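Local structure of sulfur oxidation protein SOXB (Thermus thermophilus, 2WDD) at residues 23-28 and 119-124; 312-317 and 326-331; 376-381 and 545-550; 401-406 and 466-471. The protein probably hydrolyses the sulfur-sulfur bond of cysteine S-thiosulfonate in the sulfur oxidation pathway, using a site that holds two manganese ions. One frame throughout, in Å; residues are numbered along the deposited sequence. Where two conformers were deposited one is given.

Contact 1. Residues 23-28 and 119-124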
loop_
_atom_site.group_PDB
_atom_site.type_symbol
_atom_site.label_atom_id
_atom_site.label_comp_id
_atom_site.label_asym_id
_atom_site.label_seq_id
_atom_site.Cartn_x
_atom_site.Cartn_y
_atom_site.Cartn_z
ATOM N N LEU A 23 8.539 -0.065 -26.185
ATOM C CA LEU A 23 9.288 -1.304 -26.009
ATOM C C LEU A 23 9.102 -2.278 -27.164
ATOM O O LEU A 23 7.999 -2.459 -27.666
ATOM C CB LEU A 23 8.846 -1.995 -24.714
ATOM C CG LEU A 23 9.251 -1.376 -23.377
ATOM C CD1 LEU A 23 8.358 -1.934 -22.273
ATOM C CD2 LEU A 23 10.712 -1.676 -23.077
ATOM N N PRO A 24 10.181 -2.968 -27.556
ATOM C CA PRO A 24 10.079 -3.965 -28.625
ATOM C C PRO A 24 9.377 -5.208 -28.095
ATOM O O PRO A 24 9.255 -5.393 -26.882
ATOM C CB PRO A 24 11.544 -4.282 -28.949
ATOM C CG PRO A 24 12.307 -3.899 -27.733
ATOM C CD PRO A 24 11.575 -2.736 -27.138
ATOM N N PRO A 25 8.902 -6.080 -28.996
ATOM C CA PRO A 25 8.212 -7.298 -28.554
ATOM C C PRO A 25 9.154 -8.230 -27.799
ATOM O O PRO A 25 10.366 -8.201 -28.005
ATOM C CB PRO A 25 7.779 -7.959 -29.873
ATOM C CG PRO A 25 7.800 -6.860 -30.888
ATOM C CD PRO A 25 8.904 -5.941 -30.462
ATOM N N TYR A 26 8.588 -9.054 -26.923
ATOM C CA TYR A 26 9.357 -10.036 -26.173
ATOM C C TYR A 26 8.438 -11.112 -25.618
ATOM O O TYR A 26 7.473 -10.811 -24.920
ATOM C CB TYR A 26 10.124 -9.390 -25.012
ATOM C CG TYR A 26 11.013 -10.368 -24.260
ATOM C CD1 TYR A 26 12.372 -10.465 -24.545
ATOM C CD2 TYR A 26 10.487 -11.225 -23.298
ATOM C CE1 TYR A 26 13.182 -11.376 -23.884
ATOM C CE2 TYR A 26 11.293 -12.137 -22.626
ATOM C CZ TYR A 26 12.638 -12.203 -22.918
ATOM O OH TYR A 26 13.448 -13.092 -22.245
ATOM N N GLY A 27 8.747 -12.365 -25.929
ATOM C CA GLY A 27 8.025 -13.503 -25.396
ATOM C C GLY A 27 6.667 -13.864 -25.962
ATOM O O GLY A 27 6.244 -13.373 -27.017
ATOM N N ASP A 28 5.995 -14.749 -25.232
ATOM C CA ASP A 28 4.705 -15.302 -25.613
ATOM C C ASP A 28 3.519 -14.632 -24.937
ATOM O O ASP A 28 2.401 -14.677 -25.453
ATOM C CB ASP A 28 4.679 -16.785 -25.254
ATOM C CG ASP A 28 5.896 -17.530 -25.774
ATOM O OD1 ASP A 28 6.023 -17.641 -27.010
ATOM O OD2 ASP A 28 6.722 -17.999 -24.960
ATOM N N GLU A 119 -0.900 -6.745 -28.718
ATOM C CA GLU A 119 -1.829 -7.436 -29.603
ATOM C C GLU A 119 -1.494 -7.199 -31.076
ATOM O O GLU A 119 -1.693 -8.080 -31.912
ATOM C CB GLU A 119 -3.277 -7.082 -29.260
ATOM C CG GLU A 119 -3.718 -7.694 -27.928
ATOM C CD GLU A 119 -5.083 -7.220 -27.462
ATOM O OE1 GLU A 119 -5.573 -6.188 -27.969
ATOM O OE2 GLU A 119 -5.662 -7.880 -26.575
ATOM N N ALA A 120 -0.922 -6.038 -31.379
ATOM C CA ALA A 120 -0.511 -5.737 -32.746
ATOM C C ALA A 120 0.642 -6.658 -33.134
ATOM O O ALA A 120 0.829 -6.967 -34.311
ATOM C CB ALA A 120 -0.101 -4.281 -32.879
ATOM N N GLU A 121 1.401 -7.099 -32.131
ATOM C CA GLU A 121 2.535 -8.002 -32.333
ATOM C C GLU A 121 2.065 -9.450 -32.373
ATOM O O GLU A 121 2.881 -10.372 -32.425
ATOM C CB GLU A 121 3.532 -7.887 -31.172
ATOM C CG GLU A 121 4.066 -6.501 -30.884
ATOM C CD GLU A 121 4.742 -6.425 -29.522
ATOM O OE1 GLU A 121 5.452 -5.431 -29.259
ATOM O OE2 GLU A 121 4.562 -7.360 -28.710
ATOM N N GLY A 122 0.757 -9.657 -32.265
ATOM C CA GLY A 122 0.201 -10.997 -32.243
ATOM C C GLY A 122 0.402 -11.648 -30.887
ATOM O O GLY A 122 0.284 -12.864 -30.744
ATOM N N GLY A 123 0.695 -10.833 -29.879
ATOM C CA GLY A 123 0.916 -11.329 -28.533
ATOM C C GLY A 123 -0.361 -11.422 -27.719
ATOM O O GLY A 123 -1.435 -11.049 -28.187
ATOM N N LYS A 124 -0.235 -11.927 -26.497
ATOM C CA LYS A 124 -1.371 -12.096 -25.592
ATOM C C LYS A 124 -1.112 -11.315 -24.304
ATOM O O LYS A 124 -0.125 -11.566 -23.619
ATOM C CB LYS A 124 -1.532 -13.577 -25.250
ATOM C CG LYS A 124 -2.403 -13.848 -24.039
ATOM C CD LYS A 124 -3.857 -14.000 -24.435
ATOM C CE LYS A 124 -4.651 -14.718 -23.358
ATOM N NZ LYS A 124 -6.089 -14.344 -23.417
HETATM O O HOH W 1 5.874 -3.997 -27.204
HETATM O O HOH W 2 6.016 -8.490 -26.080
HETATM O O HOH W 3 2.290 -11.257 -25.764
#
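Glu121 sets its CG anti to its own carbonyl carbon (chi1 -56°) and runs extended beyond it, which carries the carboxylate across to the ring of Pro25. The acid stands just where helix 104-120 ends in a Schellman motif: Gly122, with its positive phi, is the first residue to leave helical geometry, a conformation that glycine adopts easily, and its N bonds back to Glu119 O at 2.9 Å. Between the acid and the loop that leads into strand 29-34, contact is by van der Waals approach and through water. The two side chains cross obliquely, OE1 of Glu121 coming to 3.2 Å from CG of Pro25. Each carboxylate oxygen also accepts from a water: one water donates to OE1 and to Leu23 O, while a second donates to OE2 at 3.2 Å and accepts from Tyr26 N. A charged, flexible glutamate suits this surface place because it spans to two backbone groups through solvent. An alanine here would probably leave both waters without their acceptor on the helix side and open a gap beside the Pro25 ring. Further on, a third water accepts from Lys124 N at 2.7 Å and donates weakly to Asp28 O.

Contact 2. Residues 312-317 and 326-331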
loop_
_atom_site.group_PDB
_atom_site.type_symbol
_atom_site.label_atom_id
_atom_site.label_comp_id
_atom_site.label_asym_id
_atom_site.label_seq_id
_atom_site.Cartn_x
_atom_site.Cartn_y
_atom_site.Cartn_z
ATOM N N LEU A 312 2.982 0.996 -13.886
ATOM C CA LEU A 312 2.378 -0.171 -14.488
ATOM C C LEU A 312 3.573 -1.078 -14.746
ATOM O O LEU A 312 4.548 -0.662 -15.378
ATOM C CB LEU A 312 1.713 0.171 -15.822
ATOM C CG LEU A 312 1.106 -1.072 -16.481
ATOM C CD1 LEU A 312 -0.124 -1.554 -15.699
ATOM C CD2 LEU A 312 0.736 -0.777 -17.941
ATOM N N MET A 313 3.547 -2.273 -14.171
ATOM C CA MET A 313 4.645 -3.205 -14.363
ATOM C C MET A 313 4.349 -4.064 -15.574
ATOM O O MET A 313 3.337 -4.767 -15.607
ATOM C CB MET A 313 4.839 -4.095 -13.137
ATOM C CG MET A 313 5.910 -3.570 -12.194
ATOM S SD MET A 313 5.661 -1.871 -11.673
ATOM C CE MET A 313 4.102 -2.047 -10.728
ATOM N N ARG A 314 5.221 -4.000 -16.580
ATOM C CA ARG A 314 5.033 -4.822 -17.761
ATOM C C ARG A 314 5.974 -6.005 -17.655
ATOM O O ARG A 314 7.195 -5.837 -17.555
ATOM C CB ARG A 314 5.299 -4.048 -19.050
ATOM C CG ARG A 314 5.223 -4.956 -20.286
ATOM C CD ARG A 314 5.280 -4.195 -21.610
ATOM N NE ARG A 314 5.513 -5.147 -22.698
ATOM C CZ ARG A 314 5.510 -4.839 -23.990
ATOM N NH1 ARG A 314 5.250 -3.603 -24.381
ATOM N NH2 ARG A 314 5.766 -5.780 -24.888
ATOM N N VAL A 315 5.399 -7.201 -17.605
ATOM C CA VAL A 315 6.190 -8.413 -17.463
ATOM C C VAL A 315 5.965 -9.310 -18.671
ATOM O O VAL A 315 4.890 -9.889 -18.827
ATOM C CB VAL A 315 5.864 -9.167 -16.168
ATOM C CG1 VAL A 315 6.809 -10.356 -15.975
ATOM C CG2 VAL A 315 5.927 -8.224 -14.960
ATOM N N ASP A 316 6.985 -9.424 -19.520
ATOM C CA ASP A 316 6.893 -10.245 -20.729
ATOM C C ASP A 316 7.530 -11.584 -20.448
ATOM O O ASP A 316 8.621 -11.649 -19.900
ATOM C CB ASP A 316 7.593 -9.560 -21.898
ATOM C CG ASP A 316 7.078 -8.161 -22.136
ATOM O OD1 ASP A 316 5.870 -8.031 -22.404
ATOM O OD2 ASP A 316 7.868 -7.194 -22.044
ATOM N N LEU A 317 6.805 -12.656 -20.749
ATOM C CA LEU A 317 7.266 -13.996 -20.448
ATOM C C LEU A 317 7.565 -14.870 -21.656
ATOM O O LEU A 317 6.717 -15.037 -22.542
ATOM C CB LEU A 317 6.221 -14.740 -19.609
ATOM C CG LEU A 317 5.685 -14.013 -18.374
ATOM C CD1 LEU A 317 4.555 -14.812 -17.722
ATOM C CD2 LEU A 317 6.825 -13.756 -17.398
ATOM N N ASN A 326 12.353 -17.361 -19.516
ATOM C CA ASN A 326 12.968 -16.072 -19.279
ATOM C C ASN A 326 11.880 -15.008 -19.214
ATOM O O ASN A 326 10.731 -15.258 -19.572
ATOM C CB ASN A 326 13.977 -15.745 -20.384
ATOM C CG ASN A 326 15.202 -15.017 -19.855
ATOM O OD1 ASN A 326 15.112 -14.238 -18.907
ATOM N ND2 ASN A 326 16.359 -15.265 -20.469
ATOM N N LEU A 327 12.246 -13.822 -18.748
ATOM C CA LEU A 327 11.275 -12.741 -18.650
ATOM C C LEU A 327 11.925 -11.382 -18.753
ATOM O O LEU A 327 13.107 -11.211 -18.445
ATOM C CB LEU A 327 10.498 -12.830 -17.330
ATOM C CG LEU A 327 11.222 -12.381 -16.054
ATOM C CD1 LEU A 327 10.247 -12.470 -14.863
ATOM C CD2 LEU A 327 12.458 -13.215 -15.804
ATOM N N ARG A 328 11.131 -10.406 -19.165
ATOM C CA ARG A 328 11.576 -9.031 -19.224
ATOM C C ARG A 328 10.620 -8.224 -18.345
ATOM O O ARG A 328 9.410 -8.304 -18.506
ATOM C CB ARG A 328 11.546 -8.500 -20.652
ATOM C CG ARG A 328 12.104 -7.091 -20.768
ATOM C CD ARG A 328 11.998 -6.553 -22.183
ATOM N NE ARG A 328 10.609 -6.374 -22.595
ATOM C CZ ARG A 328 10.228 -6.026 -23.820
ATOM N NH1 ARG A 328 11.134 -5.793 -24.764
ATOM N NH2 ARG A 328 8.938 -5.900 -24.097
ATOM N N VAL A 329 11.175 -7.469 -17.406
ATOM C CA VAL A 329 10.371 -6.675 -16.488
ATOM C C VAL A 329 10.690 -5.212 -16.715
ATOM O O VAL A 329 11.863 -4.818 -16.757
ATOM C CB VAL A 329 10.703 -7.048 -15.023
ATOM C CG1 VAL A 329 10.013 -6.096 -14.049
ATOM C CG2 VAL A 329 10.354 -8.510 -14.732
ATOM N N ARG A 330 9.651 -4.398 -16.857
ATOM C CA ARG A 330 9.833 -2.970 -17.002
ATOM C C ARG A 330 8.827 -2.247 -16.131
ATOM O O ARG A 330 7.633 -2.494 -16.230
ATOM C CB ARG A 330 9.661 -2.527 -18.453
ATOM C CG ARG A 330 10.764 -3.030 -19.372
ATOM C CD ARG A 330 12.103 -2.386 -19.039
ATOM N NE ARG A 330 13.136 -2.775 -20.000
ATOM C CZ ARG A 330 13.945 -3.815 -19.831
ATOM N NH1 ARG A 330 13.844 -4.558 -18.739
ATOM N NH2 ARG A 330 14.856 -4.113 -20.751
ATOM N N VAL A 331 9.324 -1.344 -15.296
ATOM C CA VAL A 331 8.466 -0.502 -14.477
ATOM C C VAL A 331 8.157 0.709 -15.344
ATOM O O VAL A 331 9.057 1.496 -15.661
ATOM C CB VAL A 331 9.202 -0.068 -13.187
ATOM C CG1 VAL A 331 8.395 1.034 -12.459
ATOM C CG2 VAL A 331 9.439 -1.279 -12.273
#
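The guanidinium of Arg314 carries NH2 of Arg328 over one face and Asp316 OD1 at its edge, in plane; the two guanidinium planes stand 75° apart. For Arg328 the edge is the meeting place, taken by Arg314 NH2 and Asp316 OD2. Asp316 bridges the two arginines, one carboxylate oxygen to each, and probably offsets the repulsion between Arg314 NH2 and Arg328 NH2, 3.3 Å apart. Its OD1 takes Arg314 NE on the syn lone pair at 2.9 Å. Its OD2 accepts two bonds from Arg328, NH2 at 2.7 Å from above the carboxylate plane and NE from the anti side, both from the same face. The bend at chi3 (66°) turns NE of Arg328 to the side where Asp316 OD2 lies. Thr30 also bonds OD1, and Gln114 holds NH1 of Arg314.

Beneath this salt-bridge network lies an antiparallel beta hairpin. Arg314 with Arg330 and Asp316 with Arg328 are its hydrogen-bonded pairs. On the other face apolar side chains suit burial against strand 300-304 of the second sheet: Met313 SD lies 3.9 Å from Val331 CG2, and Leu317 CD2 is 3.8 Å from Leu327 CB.

Strand 311-320 pairs on its other side with strand 29-34, and 323-333 is the outermost strand of this sheet within the chain. Helix 104-120 packs against Leu312 and Arg314, while strand 300-304 touches Met313, Leu327 and Val329.

Contact 3. Residues 376-381 and 545-550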
loop_
_atom_site.group_PDB
_atom_site.type_symbol
_atom_site.label_atom_id
_atom_site.label_comp_id
_atom_site.label_asym_id
_atom_site.label_seq_id
_atom_site.Cartn_x
_atom_site.Cartn_y
_atom_site.Cartn_z
ATOM N N THR A 376 9.312 3.919 8.091
ATOM C CA THR A 376 9.148 2.947 9.176
ATOM C C THR A 376 8.596 3.604 10.443
ATOM O O THR A 376 7.776 3.011 11.153
ATOM C CB THR A 376 10.496 2.289 9.513
ATOM O OG1 THR A 376 11.018 1.654 8.345
ATOM C CG2 THR A 376 10.331 1.247 10.640
ATOM N N LEU A 377 9.104 4.792 10.766
ATOM C CA LEU A 377 8.856 5.398 12.060
ATOM C C LEU A 377 8.171 6.739 12.171
ATOM O O LEU A 377 7.556 7.029 13.209
ATOM C CB LEU A 377 10.199 5.536 12.797
ATOM C CG LEU A 377 11.016 4.247 12.928
ATOM C CD1 LEU A 377 12.394 4.581 13.495
ATOM C CD2 LEU A 377 10.285 3.249 13.831
ATOM N N TYR A 378 8.395 7.612 11.195
ATOM C CA TYR A 378 7.969 8.990 11.344
ATOM C C TYR A 378 7.667 9.628 9.997
ATOM O O TYR A 378 8.335 9.356 9.009
ATOM C CB TYR A 378 9.110 9.778 12.020
ATOM C CG TYR A 378 8.938 11.280 11.951
ATOM C CD1 TYR A 378 8.224 11.958 12.921
ATOM C CD2 TYR A 378 9.487 12.011 10.903
ATOM C CE1 TYR A 378 8.010 13.329 12.828
ATOM C CE2 TYR A 378 9.274 13.387 10.793
ATOM C CZ TYR A 378 8.550 14.035 11.774
ATOM O OH TYR A 378 8.339 15.393 11.680
ATOM N N SER A 379 6.674 10.504 9.968
ATOM C CA SER A 379 6.375 11.236 8.743
ATOM C C SER A 379 5.863 12.647 9.052
ATOM O O SER A 379 5.310 12.901 10.118
ATOM C CB SER A 379 5.367 10.487 7.872
ATOM O OG SER A 379 4.038 10.746 8.317
ATOM N N THR A 380 6.019 13.568 8.108
ATOM C CA THR A 380 5.518 14.926 8.355
ATOM C C THR A 380 3.999 14.975 8.298
ATOM O O THR A 380 3.382 15.766 9.027
ATOM C CB THR A 380 6.137 15.946 7.403
ATOM O OG1 THR A 380 5.995 15.460 6.063
ATOM C CG2 THR A 380 7.610 16.169 7.743
ATOM N N TRP A 381 3.384 14.136 7.462
ATOM C CA TRP A 381 1.923 14.094 7.431
ATOM C C TRP A 381 1.404 13.638 8.796
ATOM O O TRP A 381 0.488 14.245 9.345
ATOM C CB TRP A 381 1.386 13.145 6.346
ATOM C CG TRP A 381 -0.092 12.863 6.557
ATOM C CD1 TRP A 381 -0.642 11.737 7.105
ATOM C CD2 TRP A 381 -1.173 13.803 6.411
ATOM N NE1 TRP A 381 -2.007 11.894 7.243
ATOM C CE2 TRP A 381 -2.354 13.150 6.819
ATOM C CE3 TRP A 381 -1.262 15.115 5.911
ATOM C CZ2 TRP A 381 -3.611 13.770 6.769
ATOM C CZ3 TRP A 381 -2.508 15.731 5.869
ATOM C CH2 TRP A 381 -3.662 15.060 6.299
ATOM N N GLU A 545 10.893 16.622 12.186
ATOM C CA GLU A 545 11.568 16.587 13.470
ATOM C C GLU A 545 11.301 15.221 14.085
ATOM O O GLU A 545 10.446 15.045 14.944
ATOM C CB GLU A 545 11.127 17.749 14.356
ATOM C CG GLU A 545 11.638 19.092 13.838
ATOM C CD GLU A 545 11.321 20.252 14.761
ATOM O OE1 GLU A 545 10.146 20.397 15.153
ATOM O OE2 GLU A 545 12.242 21.041 15.063
ATOM N N PRO A 546 12.010 14.213 13.576
ATOM C CA PRO A 546 11.803 12.841 14.055
ATOM C C PRO A 546 11.880 12.736 15.563
ATOM O O PRO A 546 12.713 13.375 16.206
ATOM C CB PRO A 546 12.947 12.051 13.415
ATOM C CG PRO A 546 13.456 12.897 12.310
ATOM C CD PRO A 546 13.159 14.327 12.661
ATOM N N ASN A 547 11.024 11.895 16.120
ATOM C CA ASN A 547 10.966 11.724 17.567
ATOM C C ASN A 547 11.583 10.399 17.995
ATOM O O ASN A 547 11.370 9.942 19.117
ATOM C CB ASN A 547 9.514 11.754 18.018
ATOM C CG ASN A 547 8.699 10.631 17.408
ATOM O OD1 ASN A 547 8.902 10.252 16.243
ATOM N ND2 ASN A 547 7.790 10.066 18.202
ATOM N N VAL A 548 12.339 9.781 17.100
ATOM C CA VAL A 548 12.961 8.497 17.392
ATOM C C VAL A 548 14.432 8.489 17.012
ATOM O O VAL A 548 14.810 8.988 15.957
ATOM C CB VAL A 548 12.225 7.328 16.688
ATOM C CG1 VAL A 548 12.648 5.990 17.286
ATOM C CG2 VAL A 548 10.714 7.502 16.776
ATOM N N LYS A 549 15.242 7.896 17.876
ATOM C CA LYS A 549 16.668 7.721 17.631
ATOM C C LYS A 549 16.839 6.226 17.365
ATOM O O LYS A 549 16.360 5.402 18.148
ATOM C CB LYS A 549 17.452 8.137 18.879
ATOM C CG LYS A 549 18.915 7.724 18.901
ATOM C CD LYS A 549 19.656 8.426 20.038
ATOM C CE LYS A 549 20.532 7.459 20.825
ATOM N NZ LYS A 549 21.226 8.126 21.965
ATOM N N VAL A 550 17.467 5.872 16.251
ATOM C CA VAL A 550 17.637 4.481 15.878
ATOM C C VAL A 550 19.051 3.966 16.085
ATOM O O VAL A 550 19.980 4.357 15.379
ATOM C CB VAL A 550 17.196 4.237 14.426
ATOM C CG1 VAL A 550 17.178 2.741 14.115
ATOM C CG2 VAL A 550 15.832 4.873 14.160
HETATM O O HOH W 4 6.896 9.060 14.898
#
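Tyr378 makes both the hydrogen bond and the aromatic contact that join these segments. Its OH accepts from the backbone N of Glu545 at 2.9 Å, in a nearly straight bond of 170°, and is also hydrogen-bonded to Gln383 of the following helix. A tyrosine suits the place because one ring can pack by its face and still bring a hydroxyl to a main-chain N-H.

The CH-pi contact comes from Pro546, whose CA sits over the centre of the Tyr378 ring, 3.8 Å from the centroid and 7° off the ring normal. CB of Tyr378 points toward 545-550, and chi1 (167°) sets CG anti to the backbone N, from where the ring lies under Pro546 CA. Pro546 also offers CB to Tyr378 CD2 at 4.3 Å, and Tyr555 touches both side chains.

The contact ties the entry to helix 380-392, with Ser379 at its N-cap, to the last strand of the chain, 548-550, which runs parallel to strand 472-476. Helix 380-392 belongs to the part of the chain matching the 5'-nucleotidase C-terminal family.

Apolar contacts continue along the strand. Leu377 directs its CD1 branch at Val550 CG2, 3.5 Å away, and, in one conformer of Val548, at its CG1. The branched valines suit a beta strand and present methyl groups to the leucine, which Tyr474 and Leu476 also touch.

A water supplies the remaining polar link, donating to Leu377 O and to Asn547 OD1, at 2.7 Å in each case. The amide of Asn547 serves two partners, since its ND2 bonds to Leu472 O.

Contact 4. Residues 401-406 and 466-471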
loop_
_atom_site.group_PDB
_atom_site.type_symbol
_atom_site.label_atom_id
_atom_site.label_comp_id
_atom_site.label_asym_id
_atom_site.label_seq_id
_atom_site.Cartn_x
_atom_site.Cartn_y
_atom_site.Cartn_z
ATOM N N SER A 401 -0.951 7.516 15.458
ATOM C CA SER A 401 -1.394 7.527 14.065
ATOM C C SER A 401 -1.038 6.200 13.426
ATOM O O SER A 401 0.052 5.665 13.650
ATOM C CB SER A 401 -0.706 8.663 13.296
ATOM O OG SER A 401 -1.238 9.928 13.655
ATOM N N PRO A 402 -1.953 5.655 12.613
ATOM C CA PRO A 402 -1.752 4.353 11.968
ATOM C C PRO A 402 -0.725 4.438 10.846
ATOM O O PRO A 402 -0.828 5.278 9.938
ATOM C CB PRO A 402 -3.140 4.031 11.406
ATOM C CG PRO A 402 -3.736 5.391 11.098
ATOM C CD PRO A 402 -3.197 6.319 12.176
ATOM N N ALA A 403 0.236 3.523 10.887
ATOM C CA ALA A 403 1.304 3.497 9.908
ATOM C C ALA A 403 0.942 2.719 8.652
ATOM O O ALA A 403 1.679 1.825 8.238
ATOM C CB ALA A 403 2.573 2.939 10.535
ATOM N N VAL A 404 -0.180 3.078 8.038
ATOM C CA VAL A 404 -0.588 2.444 6.790
ATOM C C VAL A 404 0.361 2.886 5.680
ATOM O O VAL A 404 1.008 3.938 5.773
ATOM C CB VAL A 404 -2.048 2.751 6.425
ATOM C CG1 VAL A 404 -3.005 2.120 7.428
ATOM C CG2 VAL A 404 -2.291 4.266 6.264
ATOM N N ARG A 405 0.442 2.076 4.629
ATOM C CA ARG A 405 1.324 2.436 3.521
ATOM C C ARG A 405 0.622 3.170 2.392
ATOM O O ARG A 405 1.261 3.587 1.431
ATOM C CB ARG A 405 2.151 1.245 3.020
ATOM C CG ARG A 405 3.308 0.911 3.967
ATOM C CD ARG A 405 4.189 -0.237 3.493
ATOM N NE ARG A 405 5.228 -0.498 4.485
ATOM C CZ ARG A 405 6.271 -1.294 4.288
ATOM N NH1 ARG A 405 7.164 -1.453 5.256
ATOM N NH2 ARG A 405 6.406 -1.942 3.138
ATOM N N TRP A 406 -0.693 3.376 2.522
ATOM C CA TRP A 406 -1.420 4.163 1.530
ATOM C C TRP A 406 -1.462 5.648 1.944
ATOM O O TRP A 406 -1.246 5.994 3.107
ATOM C CB TRP A 406 -2.837 3.641 1.299
ATOM C CG TRP A 406 -3.622 3.262 2.526
ATOM C CD1 TRP A 406 -3.698 2.015 3.092
ATOM C CD2 TRP A 406 -4.619 4.059 3.190
ATOM N NE1 TRP A 406 -4.635 2.004 4.100
ATOM C CE2 TRP A 406 -5.220 3.244 4.179
ATOM C CE3 TRP A 406 -5.053 5.381 3.051
ATOM C CZ2 TRP A 406 -6.219 3.721 5.034
ATOM C CZ3 TRP A 406 -6.033 5.855 3.902
ATOM C CH2 TRP A 406 -6.611 5.022 4.879
ATOM N N VAL A 466 5.687 1.211 11.888
ATOM C CA VAL A 466 5.396 1.486 13.300
ATOM C C VAL A 466 4.513 2.709 13.518
ATOM O O VAL A 466 4.786 3.788 12.980
ATOM C CB VAL A 466 6.708 1.709 14.080
ATOM C CG1 VAL A 466 6.441 1.932 15.584
ATOM C CG2 VAL A 466 7.672 0.550 13.851
ATOM N N SER A 467 3.470 2.538 14.325
ATOM C CA SER A 467 2.563 3.627 14.680
ATOM C C SER A 467 3.378 4.862 15.059
ATOM O O SER A 467 4.408 4.747 15.741
ATOM C CB SER A 467 1.716 3.200 15.884
ATOM O OG SER A 467 0.862 4.245 16.319
ATOM N N ARG A 468 2.914 6.031 14.627
ATOM C CA ARG A 468 3.587 7.289 14.939
ATOM C C ARG A 468 2.917 7.879 16.165
ATOM O O ARG A 468 1.698 7.993 16.205
ATOM C CB ARG A 468 3.486 8.262 13.766
ATOM C CG ARG A 468 4.184 7.768 12.499
ATOM C CD ARG A 468 3.347 6.741 11.711
ATOM N NE ARG A 468 3.754 6.772 10.313
ATOM C CZ ARG A 468 4.769 6.079 9.793
ATOM N NH1 ARG A 468 5.422 5.171 10.520
ATOM N NH2 ARG A 468 5.091 6.274 8.520
ATOM N N VAL A 469 3.707 8.206 17.180
ATOM C CA VAL A 469 3.152 8.709 18.428
ATOM C C VAL A 469 3.586 10.133 18.705
ATOM O O VAL A 469 4.691 10.385 19.184
ATOM C CB VAL A 469 3.468 7.788 19.615
ATOM C CG1 VAL A 469 2.558 8.145 20.785
ATOM C CG2 VAL A 469 3.297 6.319 19.216
ATOM N N PHE A 470 2.721 11.063 18.346
ATOM C CA PHE A 470 3.027 12.469 18.546
ATOM C C PHE A 470 2.862 12.791 20.021
ATOM O O PHE A 470 1.834 12.456 20.618
ATOM C CB PHE A 470 2.091 13.333 17.715
ATOM C CG PHE A 470 2.443 14.787 17.739
ATOM C CD1 PHE A 470 3.667 15.231 17.255
ATOM C CD2 PHE A 470 1.556 15.707 18.260
ATOM C CE1 PHE A 470 3.998 16.569 17.305
ATOM C CE2 PHE A 470 1.884 17.058 18.300
ATOM C CZ PHE A 470 3.097 17.483 17.827
ATOM N N GLY A 471 3.874 13.425 20.611
ATOM C CA GLY A 471 3.865 13.757 22.029
ATOM C C GLY A 471 4.845 12.906 22.818
ATOM O O GLY A 471 5.061 13.112 24.012
HETATM O O HOH W 5 0.393 10.901 15.515
#
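Ser401 and Arg468 form an antiparallel hydrogen-bonded pair: Ser401 N gives to Arg468 O at 2.8 Å, and Arg468 N returns a bond to Ser401 O at 3.0 Å. Ser467 OG also reaches Ser401 O, 51° above the carbonyl plane, though a second conformer makes this bond doubtful. A water hydrogen-bonded to Ser401 OG also donates to Arg468 O.

The buried guanidinium of Arg468 is satisfied on all its nitrogens. NH1 gives to Val466 O at 2.9 Å; NE forms a salt bridge with Asp382, and NH2 bonds to the carbonyls of Lys373 and Asp375. The chain bends at chi2 (80°), which brings CD near Ala403 CB. Ala403, centre of an inverse gamma turn, lays its CB over one guanidinium face, 3.6 Å from NH1, where a small methyl fits. A leucine in place of Arg468 would probably leave Asp382 without this charged mate and the carbonyls of Val466, Lys373 and Asp375 without this donor.

Both segments match the 5'-nucleotidase C-terminal family, with the Ala403 side chain about 12 Å from a bound manganese ion. Strand 468-470 thus pairs with 398-401; helix 380-392 touches Ser401 and Phe470, and helix 439-453 packs against Val466 and Val469.

From the N terminus, contact 1 closes the first loop, bringing the lead-in to strand 29-34 beside the end of helix 104-120. Contact 2 follows in series as a short hairpin closure and touches contact 1: Asp28 N probably bonds to Leu317 O, and Pro24 O accepts from Arg328 NH2, so the loop before inner strand 29-34 is tied to the hairpin that finishes the same sheet. Contact 3 spans the longest loop, joining the start of helix 380-392 to strand 548-550; nested inside it, contact 4 joins strand 398-401 to strand 468-470. Those two also meet, Thr376 O probably accepting from Val466 N. Contacts 2 and 4 lie on opposite sides of the chain's centre.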